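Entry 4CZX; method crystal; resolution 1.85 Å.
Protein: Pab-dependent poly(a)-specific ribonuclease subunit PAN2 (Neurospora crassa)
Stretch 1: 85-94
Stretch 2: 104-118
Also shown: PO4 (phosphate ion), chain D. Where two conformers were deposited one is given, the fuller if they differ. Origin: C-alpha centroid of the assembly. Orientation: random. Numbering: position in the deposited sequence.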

# COMPACT_ATOMS: atom_id res chain seq x y z
N VAL A 85 1.20 -0.29 -30.75
CA VAL A 85 1.18 1.16 -30.73
C VAL A 85 2.48 1.68 -30.15
O VAL A 85 2.97 1.15 -29.14
CB VAL A 85 0.01 1.70 -29.91
CG1 VAL A 85 -0.03 3.26 -29.96
CG2 VAL A 85 -1.30 1.07 -30.40
N ILE A 86 3.03 2.72 -30.76
CA ILE A 86 4.21 3.39 -30.22
C ILE A 86 3.78 4.69 -29.54
O ILE A 86 2.99 5.47 -30.08
CB ILE A 86 5.26 3.66 -31.30
CG1 ILE A 86 5.48 2.40 -32.16
CG2 ILE A 86 6.59 4.12 -30.68
CD1 ILE A 86 6.46 2.60 -33.28
N PHE A 87 4.29 4.88 -28.33
CA PHE A 87 3.92 6.01 -27.46
C PHE A 87 5.15 6.84 -27.15
O PHE A 87 6.18 6.29 -26.75
CB PHE A 87 3.31 5.51 -26.15
CG PHE A 87 2.18 4.51 -26.31
CD1 PHE A 87 2.44 3.14 -26.34
CD2 PHE A 87 0.87 4.95 -26.37
CE1 PHE A 87 1.39 2.20 -26.47
CE2 PHE A 87 -0.18 4.05 -26.48
CZ PHE A 87 0.08 2.66 -26.54
N LEU A 88 5.06 8.16 -27.31
CA LEU A 88 6.19 9.03 -27.02
C LEU A 88 5.93 9.92 -25.81
O LEU A 88 4.90 10.57 -25.71
CB LEU A 88 6.54 9.92 -28.24
CG LEU A 88 7.85 10.72 -28.07
CD1 LEU A 88 8.59 10.83 -29.39
CD2 LEU A 88 7.62 12.14 -27.51
N GLY A 89 6.89 9.93 -24.88
CA GLY A 89 6.89 10.88 -23.78
C GLY A 89 8.19 11.65 -23.85
O GLY A 89 9.06 11.33 -24.67
N SER A 90 8.34 12.68 -23.01
CA SER A 90 9.54 13.50 -23.04
C SER A 90 10.83 12.73 -22.76
O SER A 90 11.89 13.12 -23.24
CB SER A 90 9.42 14.65 -22.03
OG SER A 90 8.66 15.69 -22.60
N ARG A 91 10.73 11.65 -21.98
CA ARG A 91 11.93 10.96 -21.50
C ARG A 91 12.09 9.54 -22.06
O ARG A 91 13.07 8.85 -21.75
CB ARG A 91 11.91 10.88 -19.95
CG ARG A 91 11.84 12.24 -19.25
CD ARG A 91 13.09 13.08 -19.52
NE ARG A 91 14.28 12.26 -19.35
CZ ARG A 91 14.85 11.99 -18.18
NH1 ARG A 91 14.34 12.49 -17.06
NH2 ARG A 91 15.93 11.22 -18.13
N SER A 92 11.14 9.10 -22.87
CA SER A 92 11.14 7.70 -23.28
C SER A 92 10.21 7.42 -24.44
O SER A 92 9.34 8.23 -24.78
CB SER A 92 10.74 6.81 -22.10
OG SER A 92 9.38 7.01 -21.77
N VAL A 93 10.40 6.25 -25.05
CA VAL A 93 9.53 5.76 -26.10
C VAL A 93 9.08 4.38 -25.66
O VAL A 93 9.90 3.59 -25.18
CB VAL A 93 10.24 5.70 -27.46
CG1 VAL A 93 9.27 5.28 -28.56
CG2 VAL A 93 10.87 7.06 -27.80
N TYR A 94 7.80 4.10 -25.80
CA TYR A 94 7.21 2.85 -25.31
C TYR A 94 6.42 2.20 -26.43
O TYR A 94 5.76 2.88 -27.20
CB TYR A 94 6.30 3.14 -24.12
CG TYR A 94 5.68 1.91 -23.49
CD1 TYR A 94 6.47 0.95 -22.87
CD2 TYR A 94 4.30 1.72 -23.49
CE1 TYR A 94 5.91 -0.19 -22.27
CE2 TYR A 94 3.73 0.59 -22.88
CZ TYR A 94 4.54 -0.36 -22.29
OH TYR A 94 3.98 -1.48 -21.70
P PO4 D . 15.65 8.94 -14.90
O1 PO4 D . 16.68 10.00 -15.23
O2 PO4 D . 14.30 9.60 -14.76
O3 PO4 D . 15.62 7.91 -16.01
O4 PO4 D . 16.03 8.25 -13.61
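Stretch 2 104-118: WSIRHESMQDLRAMS

Stretch 2 enters as strand 104-106, antiparallel to V93 and Y94. V93 and I106 form a hydrogen-bonded pair: V93 N to I106 O is 3.0 Å, and I106 N to V93 O is 2.9 Å. Y94 and S105 form the next, non-hydrogen-bonded pair, with CA atoms 4.8 Å apart. W104 has its CA-CB bond pointing away, but chi1 p brings the indole back, so that CH2 lies 3.7 Å from V93 CG1.

A type I turn from H108 to M111 bends the chain through roughly a right angle. M111 points toward stretch 1 with chi1 m and an extended t, t tail, which carries its CE to 3.8 Å from V93 CG2. Strand 114-118 then runs at 152° to strand 85-88, 8.2 Å away at closest approach. L114 N donates to S90 O at 2.9 Å. M117, p then t, t, reaches I86 CG2 with its CE at 3.8 Å. D113 is t, and its OD1 accepts from S90 OG at 2.9 Å while its carboxylate pairs with R115.

R91 is folded, m at chi1 to chi3, which places NE 2.9 Å from M111 O. R107 is extended, all t through chi3. R91 NH1 and R107 NH2 are only 4.0 Å apart; both arginines donate to the phosphate, R107 NE to O3 at 2.7 Å and R91 NH2 to O1 at 3.2 Å.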

# COMPACT_ATOMS: atom_id res chain seq x y z
N TRP A 104 8.23 -3.25 -25.98
CA TRP A 104 9.53 -2.78 -25.52
C TRP A 104 9.50 -1.40 -24.87
O TRP A 104 8.50 -0.68 -24.91
CB TRP A 104 10.58 -2.79 -26.64
CG TRP A 104 10.23 -2.15 -27.99
CD1 TRP A 104 9.99 -2.81 -29.17
CD2 TRP A 104 10.14 -0.74 -28.31
NE1 TRP A 104 9.75 -1.91 -30.18
CE2 TRP A 104 9.83 -0.64 -29.68
CE3 TRP A 104 10.29 0.44 -27.56
CZ2 TRP A 104 9.66 0.59 -30.33
CZ3 TRP A 104 10.12 1.66 -28.20
CH2 TRP A 104 9.81 1.73 -29.57
N SER A 105 10.62 -1.04 -24.25
CA SER A 105 10.72 0.20 -23.50
C SER A 105 12.11 0.78 -23.71
O SER A 105 13.11 0.11 -23.49
CB SER A 105 10.45 -0.04 -22.01
OG SER A 105 10.51 1.17 -21.27
N ILE A 106 12.17 2.02 -24.18
CA ILE A 106 13.45 2.66 -24.41
C ILE A 106 13.51 3.96 -23.61
O ILE A 106 12.69 4.86 -23.79
CB ILE A 106 13.69 2.94 -25.92
CG1 ILE A 106 13.65 1.62 -26.71
CG2 ILE A 106 15.01 3.65 -26.12
CD1 ILE A 106 13.81 1.80 -28.22
N ARG A 107 14.47 4.03 -22.69
CA ARG A 107 14.64 5.21 -21.86
C ARG A 107 16.11 5.60 -21.95
O ARG A 107 16.91 5.27 -21.07
CB ARG A 107 14.21 4.94 -20.41
CG ARG A 107 14.01 6.22 -19.59
CD ARG A 107 13.58 5.95 -18.14
NE ARG A 107 13.38 7.23 -17.45
CZ ARG A 107 12.24 7.92 -17.48
NH1 ARG A 107 11.18 7.45 -18.12
NH2 ARG A 107 12.15 9.09 -16.85
N HIS A 108 16.45 6.28 -23.04
CA HIS A 108 17.83 6.61 -23.40
C HIS A 108 18.23 7.93 -22.74
O HIS A 108 17.40 8.82 -22.57
CB HIS A 108 17.93 6.68 -24.93
CG HIS A 108 19.33 6.78 -25.46
ND1 HIS A 108 20.02 7.97 -25.51
CD2 HIS A 108 20.14 5.85 -26.01
CE1 HIS A 108 21.21 7.76 -26.05
NE2 HIS A 108 21.30 6.48 -26.36
N GLU A 109 19.51 8.06 -22.37
CA GLU A 109 20.02 9.27 -21.72
C GLU A 109 19.83 10.53 -22.56
O GLU A 109 19.69 11.61 -22.01
CB GLU A 109 21.50 9.12 -21.38
CG GLU A 109 21.79 8.14 -20.26
CD GLU A 109 23.26 8.09 -19.89
OE1 GLU A 109 24.03 8.98 -20.36
OE2 GLU A 109 23.66 7.17 -19.15
N SER A 110 19.82 10.38 -23.88
CA SER A 110 19.68 11.54 -24.76
C SER A 110 18.21 11.92 -24.96
O SER A 110 17.91 12.87 -25.68
CB SER A 110 20.34 11.27 -26.11
OG SER A 110 21.74 11.14 -25.97
N MET A 111 17.31 11.18 -24.32
CA MET A 111 15.90 11.54 -24.35
C MET A 111 15.61 12.47 -23.18
O MET A 111 15.25 12.03 -22.09
CB MET A 111 15.02 10.29 -24.29
CG MET A 111 15.23 9.35 -25.45
SD MET A 111 14.30 7.81 -25.27
CE MET A 111 14.59 7.05 -26.86
N GLN A 112 15.77 13.77 -23.42
CA GLN A 112 15.62 14.76 -22.35
C GLN A 112 14.30 15.50 -22.44
O GLN A 112 13.68 15.78 -21.42
CB GLN A 112 16.79 15.75 -22.37
CG GLN A 112 18.08 15.14 -21.83
CD GLN A 112 17.89 14.48 -20.46
OE1 GLN A 112 17.34 15.09 -19.53
NE2 GLN A 112 18.33 13.23 -20.34
N ASP A 113 13.88 15.85 -23.65
CA ASP A 113 12.59 16.48 -23.85
C ASP A 113 12.07 16.19 -25.26
O ASP A 113 11.95 17.10 -26.09
CB ASP A 113 12.67 18.00 -23.60
CG ASP A 113 11.30 18.65 -23.51
OD1 ASP A 113 10.29 17.92 -23.48
OD2 ASP A 113 11.23 19.89 -23.46
N LEU A 114 11.80 14.91 -25.52
CA LEU A 114 11.25 14.47 -26.81
C LEU A 114 9.86 15.04 -27.02
O LEU A 114 9.09 15.14 -26.07
CB LEU A 114 11.16 12.94 -26.87
CG LEU A 114 12.46 12.16 -26.69
CD1 LEU A 114 12.14 10.67 -26.76
CD2 LEU A 114 13.45 12.54 -27.77
N ARG A 115 9.53 15.40 -28.26
CA ARG A 115 8.23 16.00 -28.58
C ARG A 115 7.54 15.36 -29.78
O ARG A 115 6.33 15.53 -29.97
CB ARG A 115 8.39 17.50 -28.86
CG ARG A 115 8.89 18.32 -27.66
CD ARG A 115 7.90 18.28 -26.50
NE ARG A 115 8.41 19.08 -25.38
CZ ARG A 115 8.21 20.39 -25.23
NH1 ARG A 115 7.48 21.07 -26.12
NH2 ARG A 115 8.73 21.03 -24.19
N ALA A 116 8.31 14.65 -30.60
CA ALA A 116 7.82 14.23 -31.89
C ALA A 116 8.53 13.00 -32.40
O ALA A 116 9.71 12.77 -32.13
CB ALA A 116 7.98 15.38 -32.92
N MET A 117 7.81 12.23 -33.18
CA MET A 117 8.45 11.16 -33.93
C MET A 117 7.73 10.84 -35.21
O MET A 117 6.55 11.17 -35.38
CB MET A 117 8.54 9.92 -33.08
CG MET A 117 7.24 9.46 -32.71
SD MET A 117 7.59 7.99 -31.79
CE MET A 117 5.98 7.80 -31.31
N SER A 118 8.45 10.18 -36.10
CA SER A 118 7.92 9.85 -37.41
C SER A 118 8.57 8.58 -37.94
O SER A 118 9.62 8.17 -37.45
CB SER A 118 8.15 10.99 -38.41
OG SER A 118 9.52 11.06 -38.78
O HOH W 1 15.55 9.34 -20.50